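Local atomic coordinates of probable oxidoreductase (Mycobacterium abscessus, PDB entry 4EYE), a protein that is probably an oxidoreductase of the quinone oxidoreductase-like branch of the medium-chain dehydrogenase/reductase family. Residues D292-Y295 and E296-A299; Q131-D134 and A135-V138; S92-E95 and G96-I99. All blocks are in the same frame, centred on the assembly; numbering follows the deposited sequence.

Contact 1. Residues D292-Y295 and E296-A299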
loop_
_atom_site.group_PDB
_atom_site.type_symbol
_atom_site.label_atom_id
_atom_site.label_comp_id
_atom_site.label_asym_id
_atom_site.label_seq_id
_atom_site.Cartn_x
_atom_site.Cartn_y
_atom_site.Cartn_z
ATOM N N ASP A 292 -15.764 7.404 8.128
ATOM C CA ASP A 292 -16.232 8.240 7.025
ATOM C C ASP A 292 -15.134 8.973 6.255
ATOM O O ASP A 292 -15.370 9.386 5.143
ATOM C CB ASP A 292 -17.255 9.259 7.501
ATOM C CG ASP A 292 -18.497 8.601 8.066
ATOM O OD1 ASP A 292 -18.639 7.370 7.934
ATOM O OD2 ASP A 292 -19.335 9.312 8.630
ATOM N N TYR A 293 -13.929 9.079 6.817
ATOM C CA TYR A 293 -12.827 9.682 6.071
ATOM C C TYR A 293 -12.530 8.856 4.819
ATOM O O TYR A 293 -12.087 9.398 3.792
ATOM C CB TYR A 293 -11.599 9.899 6.923
ATOM C CG TYR A 293 -10.524 10.693 6.203
ATOM C CD1 TYR A 293 -10.698 12.052 5.911
ATOM C CD2 TYR A 293 -9.343 10.095 5.820
ATOM C CE1 TYR A 293 -9.699 12.767 5.266
ATOM C CE2 TYR A 293 -8.347 10.801 5.173
ATOM C CZ TYR A 293 -8.527 12.146 4.909
ATOM O OH TYR A 293 -7.532 12.845 4.234
ATOM N N LEU A 294 -12.816 7.556 4.895
ATOM C CA LEU A 294 -12.640 6.673 3.766
ATOM C C LEU A 294 -13.356 7.150 2.497
ATOM O O LEU A 294 -12.850 6.951 1.411
ATOM C CB LEU A 294 -13.103 5.269 4.129
ATOM C CG LEU A 294 -12.687 4.126 3.207
ATOM C CD1 LEU A 294 -11.152 3.953 3.075
ATOM C CD2 LEU A 294 -13.312 2.872 3.812
ATOM N N TYR A 295 -14.521 7.790 2.635
ATOM C CA TYR A 295 -15.208 8.326 1.472
ATOM C C TYR A 295 -14.386 9.425 0.814
ATOM O O TYR A 295 -14.372 9.528 -0.415
ATOM C CB TYR A 295 -16.569 8.958 1.793
ATOM C CG TYR A 295 -17.588 8.152 2.564
ATOM C CD1 TYR A 295 -17.717 6.764 2.433
ATOM C CD2 TYR A 295 -18.443 8.812 3.465
ATOM C CE1 TYR A 295 -18.685 6.073 3.169
ATOM C CE2 TYR A 295 -19.398 8.132 4.185
ATOM C CZ TYR A 295 -19.531 6.774 4.028
ATOM O OH TYR A 295 -20.522 6.142 4.786
ATOM N N GLU A 296 -13.720 10.221 1.637
ATOM C CA GLU A 296 -12.866 11.308 1.151
ATOM C C GLU A 296 -11.592 10.804 0.496
ATOM O O GLU A 296 -11.171 11.358 -0.485
ATOM C CB GLU A 296 -12.472 12.267 2.288
ATOM C CG GLU A 296 -11.919 13.562 1.743
ATOM C CD GLU A 296 -11.431 14.571 2.800
ATOM O OE1 GLU A 296 -10.344 15.175 2.536
ATOM O OE2 GLU A 296 -12.149 14.793 3.790
ATOM N N THR A 297 -10.954 9.782 1.054
ATOM C CA THR A 297 -9.751 9.246 0.436
ATOM C C THR A 297 -10.098 8.570 -0.915
ATOM O O THR A 297 -9.389 8.738 -1.884
ATOM C CB THR A 297 -8.973 8.254 1.320
ATOM O OG1 THR A 297 -9.821 7.151 1.653
ATOM C CG2 THR A 297 -8.496 8.941 2.599
ATOM N N GLN A 298 -11.210 7.852 -0.969
ATOM C CA GLN A 298 -11.650 7.216 -2.227
ATOM C C GLN A 298 -11.988 8.274 -3.310
ATOM O O GLN A 298 -11.569 8.137 -4.448
ATOM C CB GLN A 298 -12.884 6.334 -1.994
ATOM C CG GLN A 298 -13.360 5.586 -3.225
ATOM C CD GLN A 298 -12.428 4.471 -3.672
ATOM O OE1 GLN A 298 -11.443 4.157 -3.022
ATOM N NE2 GLN A 298 -12.781 3.815 -4.784
ATOM N N ALA A 299 -12.697 9.322 -2.919
ATOM C CA ALA A 299 -13.027 10.418 -3.831
ATOM C C ALA A 299 -11.748 11.098 -4.378
ATOM O O ALA A 299 -11.639 11.345 -5.572
ATOM C CB ALA A 299 -13.996 11.422 -3.188
HETATM O O HOH W 1 -7.874 15.389 3.845
#

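Contact 2. Residues Q131-D134 and A135-V138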
loop_
_atom_site.group_PDB
_atom_site.type_symbol
_atom_site.label_atom_id
_atom_site.label_comp_id
_atom_site.label_asym_id
_atom_site.label_seq_id
_atom_site.Cartn_x
_atom_site.Cartn_y
_atom_site.Cartn_z
ATOM N N GLN A 131 -11.529 3.526 -14.713
ATOM C CA GLN A 131 -10.347 3.611 -15.570
ATOM C C GLN A 131 -9.332 2.470 -15.304
ATOM O O GLN A 131 -8.409 2.264 -16.109
ATOM C CB GLN A 131 -9.634 4.960 -15.373
ATOM C CG GLN A 131 -10.479 6.175 -15.778
ATOM C CD GLN A 131 -11.197 6.840 -14.607
ATOM O OE1 GLN A 131 -11.447 6.237 -13.580
ATOM N NE2 GLN A 131 -11.550 8.093 -14.794
ATOM N N LEU A 132 -9.483 1.745 -14.184
ATOM C CA LEU A 132 -8.472 0.798 -13.735
ATOM C C LEU A 132 -8.873 -0.631 -14.005
ATOM O O LEU A 132 -10.063 -1.025 -13.881
ATOM C CB LEU A 132 -8.180 0.988 -12.209
ATOM C CG LEU A 132 -7.696 2.374 -11.759
ATOM C CD1 LEU A 132 -7.380 2.320 -10.258
ATOM C CD2 LEU A 132 -6.506 2.877 -12.572
ATOM N N ASP A 133 -7.883 -1.466 -14.301
ATOM C CA ASP A 133 -8.132 -2.882 -14.224
ATOM C C ASP A 133 -8.054 -3.369 -12.753
ATOM O O ASP A 133 -7.734 -2.588 -11.870
ATOM C CB ASP A 133 -7.216 -3.686 -15.181
ATOM C CG ASP A 133 -5.786 -3.796 -14.715
ATOM O OD1 ASP A 133 -5.474 -3.624 -13.508
ATOM O OD2 ASP A 133 -4.951 -4.111 -15.571
ATOM N N ASP A 134 -8.385 -4.636 -12.508
ATOM C CA ASP A 134 -8.460 -5.174 -11.130
ATOM C C ASP A 134 -7.134 -5.177 -10.372
ATOM O O ASP A 134 -7.107 -4.931 -9.185
ATOM C CB ASP A 134 -9.128 -6.568 -11.101
ATOM C CG ASP A 134 -10.574 -6.486 -11.504
ATOM O OD1 ASP A 134 -11.198 -5.402 -11.414
ATOM O OD2 ASP A 134 -11.130 -7.491 -11.914
ATOM N N ALA A 135 -6.039 -5.447 -11.058
ATOM C CA ALA A 135 -4.698 -5.329 -10.433
ATOM C C ALA A 135 -4.365 -3.882 -10.011
ATOM O O ALA A 135 -3.863 -3.621 -8.919
ATOM C CB ALA A 135 -3.630 -5.856 -11.363
ATOM N N GLU A 136 -4.609 -2.941 -10.913
ATOM C CA GLU A 136 -4.388 -1.530 -10.609
ATOM C C GLU A 136 -5.288 -1.078 -9.475
ATOM O O GLU A 136 -4.845 -0.313 -8.608
ATOM C CB GLU A 136 -4.607 -0.673 -11.868
ATOM C CG GLU A 136 -3.567 -0.900 -12.987
ATOM C CD GLU A 136 -4.016 -0.247 -14.323
ATOM O OE1 GLU A 136 -5.230 -0.132 -14.590
ATOM O OE2 GLU A 136 -3.119 0.212 -15.029
ATOM N N ALA A 137 -6.524 -1.577 -9.459
ATOM C CA ALA A 137 -7.490 -1.254 -8.410
ATOM C C ALA A 137 -7.042 -1.822 -7.065
ATOM O O ALA A 137 -7.004 -1.118 -6.039
ATOM C CB ALA A 137 -8.876 -1.777 -8.744
ATOM N N VAL A 138 -6.634 -3.089 -7.054
ATOM C CA VAL A 138 -6.172 -3.654 -5.736
ATOM C C VAL A 138 -4.972 -2.889 -5.228
ATOM O O VAL A 138 -4.801 -2.679 -3.990
ATOM C CB VAL A 138 -5.989 -5.212 -5.740
ATOM C CG1 VAL A 138 -4.627 -5.600 -6.354
ATOM C CG2 VAL A 138 -6.168 -5.785 -4.308
HETATM O O HOH W 2 -6.334 0.845 -16.859
#

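Contact 3. Residues S92-E95 and G96-I99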
loop_
_atom_site.group_PDB
_atom_site.type_symbol
_atom_site.label_atom_id
_atom_site.label_comp_id
_atom_site.label_asym_id
_atom_site.label_seq_id
_atom_site.Cartn_x
_atom_site.Cartn_y
_atom_site.Cartn_z
ATOM N N SER A 92 -22.379 -11.701 -3.910
ATOM C CA SER A 92 -23.550 -11.383 -3.105
ATOM C C SER A 92 -23.275 -10.192 -2.171
ATOM O O SER A 92 -22.098 -9.884 -1.824
ATOM C CB SER A 92 -24.007 -12.586 -2.281
ATOM O OG SER A 92 -23.001 -13.020 -1.362
ATOM N N ALA A 93 -24.372 -9.545 -1.781
ATOM C CA ALA A 93 -24.335 -8.361 -0.933
ATOM C C ALA A 93 -25.734 -8.136 -0.325
ATOM O O ALA A 93 -26.740 -8.481 -0.944
ATOM C CB ALA A 93 -23.890 -7.146 -1.716
ATOM N N PRO A 94 -25.798 -7.576 0.895
ATOM C CA PRO A 94 -27.101 -7.342 1.514
ATOM C C PRO A 94 -27.920 -6.236 0.853
ATOM O O PRO A 94 -27.362 -5.300 0.253
ATOM C CB PRO A 94 -26.752 -6.881 2.948
ATOM C CG PRO A 94 -25.295 -7.053 3.100
ATOM C CD PRO A 94 -24.717 -7.014 1.703
ATOM N N GLU A 95 -29.246 -6.339 1.026
ATOM C CA GLU A 95 -30.201 -5.312 0.611
ATOM C C GLU A 95 -29.871 -4.027 1.321
ATOM O O GLU A 95 -29.564 -4.012 2.519
ATOM C CB GLU A 95 -31.629 -5.731 0.984
ATOM C CG GLU A 95 -32.095 -7.023 0.344
ATOM C CD GLU A 95 -31.973 -6.960 -1.144
ATOM O OE1 GLU A 95 -32.703 -6.146 -1.747
ATOM O OE2 GLU A 95 -31.141 -7.707 -1.701
ATOM N N GLY A 96 -29.904 -2.934 0.585
ATOM C CA GLY A 96 -29.703 -1.647 1.195
ATOM C C GLY A 96 -28.251 -1.269 1.428
ATOM O O GLY A 96 -27.991 -0.162 1.902
ATOM N N SER A 97 -27.298 -2.157 1.086
ATOM C CA SER A 97 -25.890 -1.815 1.223
ATOM C C SER A 97 -25.492 -0.855 0.089
ATOM O O SER A 97 -24.427 -0.231 0.152
ATOM C CB SER A 97 -24.975 -3.059 1.180
ATOM O OG SER A 97 -25.122 -3.780 -0.032
ATOM N N GLY A 98 -26.312 -0.805 -0.963
ATOM C CA GLY A 98 -25.975 -0.076 -2.180
ATOM C C GLY A 98 -24.923 -0.798 -3.026
ATOM O O GLY A 98 -24.364 -0.202 -3.934
ATOM N N ILE A 99 -24.643 -2.068 -2.707
ATOM C CA ILE A 99 -23.703 -2.890 -3.452
ATOM C C ILE A 99 -24.509 -4.000 -4.103
ATOM O O ILE A 99 -25.354 -4.592 -3.462
ATOM C CB ILE A 99 -22.625 -3.504 -2.507
ATOM C CG1 ILE A 99 -21.851 -2.402 -1.740
ATOM C CG2 ILE A 99 -21.724 -4.432 -3.303
ATOM C CD1 ILE A 99 -21.193 -2.887 -0.439
HETATM O O HOH W 3 -27.348 -6.800 -3.129
#

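Contact 1. Residues D292-Y295 and E296-A299
Tyr-293 is the centre of the side-chain contacts, meeting Thr-297 and Glu-296 with different parts of its ring. The apolar contact is close: CG2 of Thr-297 lies 3.2 Å from CE2 of Tyr-293, and the two side chains cross at about a right angle. The ring gets there because CG of Tyr-293 is anti to the backbone N (chi1 -172°), which swings it along the helix toward the residues that follow. Farther round the ring, Glu-296 brings up its extended chain: OE2 of Glu-296 lies 3.5 Å from CE1 of Tyr-293, with the carboxylate plane turned 63° from the ring plane. Arg-153 makes a cation-pi contact with the same ring.

A water mediates the polar contact. Lying in the ring plane at its edge, it is 2.6 Å from OH of Tyr-293 and donates to OE1 of Glu-296 at 2.8 Å, joining two groups that do not bond directly. OG1 of Thr-297 stands 3.0 Å from O of Leu-294, but it is also hydrogen-bonded to ND1 of His-145 on helix 143-154.

Backbone bonds complete the set. N of Thr-297 reaches O of Tyr-293 at 3.0 Å, and N of Gln-298 and N of Ala-299 repeat this i to i+4 step to Leu-294 and Tyr-295. That pattern is characteristic of an alpha-helix, here an early part of helix 293-306.

Contact 2. Residues Q131-D134 and A135-V138
The carboxylates of Asp-133 and Glu-136 overlap with their planes 41° apart. OE1 of Glu-136 sits over one face of the Asp-133 group, 3.7 Å from its CG. At the edge of that group, OD1 takes the backbone N of Glu-136, which lies nearly in line with the C-O bond; OD2 forms a salt bridge with Arg-316 of strand 313-318. On the Glu-136 carboxylate, OE1 is approached on its anti side by the backbone N of Asp-133, 18° out of the plane.

The two bonds are reciprocal. N of Glu-136 donates to OD1 of Asp-133 at 2.8 Å, almost straight at 176°, while N of Asp-133 donates to OE1 of Glu-136 at 3.0 Å. This is a capping box, with Asp-133 at the N-cap of helix 134-140; each side chain satisfies the other residue's backbone N-H. The cap depends on CG of Asp-133 standing between its own N and carbonyl carbon, which turns OD1 forward onto the N-H of Glu-136 in the first turn.

The price is a pair of like charges, OD1 of Asp-133 lying 3.7 Å from OE1 of Glu-136. Arg-316 probably offsets part of that repulsion, and a water donating to OE1 of Glu-136 at 2.7 Å gives this oxygen a second bond; the same water also donates to O of Gln-131.

The Leu-132 side chain runs at a slant to that of Glu-136, its CD2 3.8 Å from OE1 of Glu-136 and its CD1 4.0 Å from CA of Ala-137. The ordinary helix bonds begin here too, from N of Ala-137 to O of Asp-133 and from N of Val-138 to O of Asp-134. OD1 of Asp-134 makes a salt bridge with Arg-104, which also bonds O of Leu-132.

Contact 3. Residues S92-E95 and G96-I99
With chi1 near 59°, Ser-97 holds OG between its own backbone N and carbonyl carbon, where the hydroxyl can reach back to O of Pro-94 at 2.7 Å. That oxygen is gripped twice. OG of Ser-97 lies in its carbonyl plane, whereas N of Ser-97, 3.3 Å from the same O of Pro-94, comes from 47° above the plane. The N-H bond closes a type II beta turn running from Pro-94 to Ser-97: Glu-95, in an extended, polyproline-like conformation, is followed by Gly-96 with positive phi (82°), the combination that marks this class.

OG of Ser-97 is also an acceptor, taking N of Ile-99 at 3.2 Å, two residues on: an ST turn overlapping the end of the beta turn. One hydroxyl therefore links the two turns, donating to one carbonyl and accepting from one amide.

Beyond the turns the chain doubles back far enough for Ala-93 and Ile-99 to meet. CB of Ala-93 lies 3.8 Å from CG2 of Ile-99 and 3.4 Å from its O. A water donates to O of Ala-93 at 2.8 Å and to O of Ile-99, tying the two sides of the loop together.

This surface loop joins strand 85-92 to strand 104-108, antiparallel neighbours in the sheet, and Ala-93, Pro-94 and Ile-99 all rest on Val-51 of strand 51-55.

The three contacts are separate local arrangements: no two touch. Contacts 1 and 2 have centres about 18 Å apart and nearest atoms about 8 Å apart, yet one helix relates them. Contact 1 lies at the start of helix 293-306, while Gln-131 and Leu-132 of contact 2 meet Val-305 near its other end. Contact 3 lies about 19 Å from contact 1 and 22 Å from contact 2, centre to centre, and sits farthest from the chain centre, at about 27 Å. In contact 1 the side chain of Leu-294 is about 4 Å from a bound MPD molecule, probably a crystallisation additive, which may mark a pocket.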